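Local coordinates for protein M32 carboxypeptidase (Chitinophagaceae bacterium, PDB 7A03) that probably acts as a metal-dependent carboxypeptidase of the M32 family, removing amino acids one at a time from the C-terminal end of peptides, at residues T351-E355 and I356-F360. Numbering follows the deposited sequence.
Sequences TEADE and ITYHF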
loop_
_atom_site.group_PDB
_atom_site.type_symbol
_atom_site.label_atom_id
_atom_site.label_comp_id
_atom_site.label_asym_id
_atom_site.label_seq_id
_atom_site.Cartn_x
_atom_site.Cartn_y
_atom_site.Cartn_z
ATOM N N THR A 351 -3.087 -10.388 -5.926
ATOM C CA THR A 351 -4.144 -9.420 -5.648
ATOM C C THR A 351 -5.452 -10.069 -5.213
ATOM O O THR A 351 -6.321 -9.365 -4.692
ATOM C CB THR A 351 -4.379 -8.493 -6.847
ATOM O OG1 THR A 351 -4.701 -9.284 -8.003
ATOM C CG2 THR A 351 -3.128 -7.649 -7.117
ATOM N N GLU A 352 -5.592 -11.383 -5.373
ATOM C CA GLU A 352 -6.784 -12.115 -4.955
ATOM C C GLU A 352 -6.571 -12.917 -3.676
ATOM O O GLU A 352 -7.498 -13.598 -3.224
ATOM C CB GLU A 352 -7.233 -13.066 -6.068
ATOM C CG GLU A 352 -7.772 -12.379 -7.316
ATOM C CD GLU A 352 -7.691 -13.266 -8.543
ATOM O OE1 GLU A 352 -7.693 -14.508 -8.390
ATOM O OE2 GLU A 352 -7.608 -12.722 -9.662
ATOM N N ALA A 353 -5.384 -12.868 -3.094
ATOM C CA ALA A 353 -5.044 -13.753 -1.992
ATOM C C ALA A 353 -5.640 -13.278 -0.667
ATOM O O ALA A 353 -5.762 -12.079 -0.403
ATOM C CB ALA A 353 -3.521 -13.847 -1.865
ATOM N N ASP A 354 -5.999 -14.244 0.175
ATOM C CA ASP A 354 -6.427 -13.943 1.530
ATOM C C ASP A 354 -5.253 -13.390 2.349
ATOM O O ASP A 354 -4.080 -13.484 1.963
ATOM C CB ASP A 354 -6.898 -15.219 2.207
ATOM C CG ASP A 354 -5.795 -16.251 2.285
ATOM O OD1 ASP A 354 -5.010 -16.232 3.262
ATOM O OD2 ASP A 354 -5.698 -17.062 1.346
ATOM N N GLU A 355 -5.576 -12.852 3.526
ATOM C CA GLU A 355 -4.582 -12.149 4.342
ATOM C C GLU A 355 -3.495 -13.057 4.921
ATOM O O GLU A 355 -2.528 -12.536 5.493
ATOM C CB GLU A 355 -5.257 -11.341 5.464
ATOM C CG GLU A 355 -5.810 -12.190 6.594
ATOM C CD GLU A 355 -6.552 -11.374 7.658
ATOM O OE1 GLU A 355 -6.049 -10.304 8.085
ATOM O OE2 GLU A 355 -7.637 -11.829 8.071
ATOM N N ILE A 356 -3.617 -14.380 4.819
ATOM C CA ILE A 356 -2.548 -15.252 5.299
ATOM C C ILE A 356 -1.610 -15.561 4.146
ATOM O O ILE A 356 -0.417 -15.229 4.188
ATOM C CB ILE A 356 -3.079 -16.549 5.940
ATOM C CG1 ILE A 356 -4.019 -16.217 7.101
ATOM C CG2 ILE A 356 -1.929 -17.427 6.400
ATOM C CD1 ILE A 356 -3.363 -15.409 8.200
ATOM N N THR A 357 -2.148 -16.194 3.102
ATOM C CA THR A 357 -1.306 -16.588 1.980
ATOM C C THR A 357 -0.699 -15.389 1.261
ATOM O O THR A 357 0.354 -15.543 0.632
ATOM C CB THR A 357 -2.096 -17.453 0.992
ATOM O OG1 THR A 357 -3.187 -16.686 0.464
ATOM C CG2 THR A 357 -2.610 -18.710 1.669
ATOM N N TYR A 358 -1.328 -14.207 1.353
ATOM C CA TYR A 358 -0.785 -13.002 0.720
ATOM C C TYR A 358 0.709 -12.849 0.987
ATOM O O TYR A 358 1.489 -12.505 0.084
ATOM C CB TYR A 358 -1.519 -11.763 1.253
ATOM C CG TYR A 358 -1.206 -10.483 0.497
ATOM C CD1 TYR A 358 -0.110 -9.691 0.847
ATOM C CD2 TYR A 358 -2.002 -10.072 -0.560
ATOM C CE1 TYR A 358 0.191 -8.539 0.155
ATOM C CE2 TYR A 358 -1.720 -8.913 -1.258
ATOM C CZ TYR A 358 -0.627 -8.150 -0.891
ATOM O OH TYR A 358 -0.328 -6.991 -1.579
ATOM N N HIS A 359 1.128 -13.121 2.223
ATOM C CA HIS A 359 2.500 -12.831 2.605
ATOM C C HIS A 359 3.498 -13.799 1.991
ATOM O O HIS A 359 4.651 -13.417 1.769
ATOM C CB HIS A 359 2.578 -12.661 4.120
ATOM C CG HIS A 359 1.562 -11.681 4.610
ATOM N ND1 HIS A 359 1.662 -10.330 4.344
ATOM C CD2 HIS A 359 0.377 -11.855 5.243
ATOM C CE1 HIS A 359 0.599 -9.710 4.825
ATOM N NE2 HIS A 359 -0.195 -10.610 5.382
ATOM N N PHE A 360 3.057 -14.998 1.603
ATOM C CA PHE A 360 3.953 -15.838 0.816
ATOM C C PHE A 360 4.203 -15.234 -0.560
ATOM O O PHE A 360 5.352 -15.205 -1.028
ATOM C CB PHE A 360 3.427 -17.263 0.735
ATOM C CG PHE A 360 3.552 -18.009 2.032
ATOM C CD1 PHE A 360 2.580 -17.882 3.013
ATOM C CD2 PHE A 360 4.672 -18.776 2.298
ATOM C CE1 PHE A 360 2.711 -18.548 4.223
ATOM C CE2 PHE A 360 4.803 -19.438 3.497
ATOM C CZ PHE A 360 3.827 -19.322 4.455
#
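Asp354 turns its carboxylate back onto the chain that follows and grips it with both oxygens. OD1 takes two backbone N-H groups from the same face of the carboxylate: Ile356 N at 2.8 Å, on the anti side, which makes an Asx turn, and Thr357 N at 2.9 Å, the straighter bond at 162°. The other oxygen, OD2, accepts the hydroxyl of Thr357, with OG1 2.7 Å away and well above the carboxylate plane, and also Gln345 N. A chi1 of 60°, placing CG between the backbone N and the carbonyl carbon, turns the carboxylate toward the two amides and the hydroxyl. Asp354 O meanwhile receives Tyr358 N at 2.9 Å. With an alanine here, the amides of Ile356 and Thr357 would probably lose their shared acceptor and the Thr357 hydroxyl would be free to turn. The Glu355 chain, extended beyond CG, hydrogen-bonds Tyr492 OH through OE1 and makes a salt bridge to Lys496 through OE2, while Glu355 O lies at the edge of the His359 ring, 3.0 Å from His359 CD2. His359 hydrogen-bonds Ser423 OG through ND1. The turn leads from the loop after helix 334-341 into helix 358-374, with Ile356 against helix 486-497 and Thr357 touching helices 170-192 and 382-394.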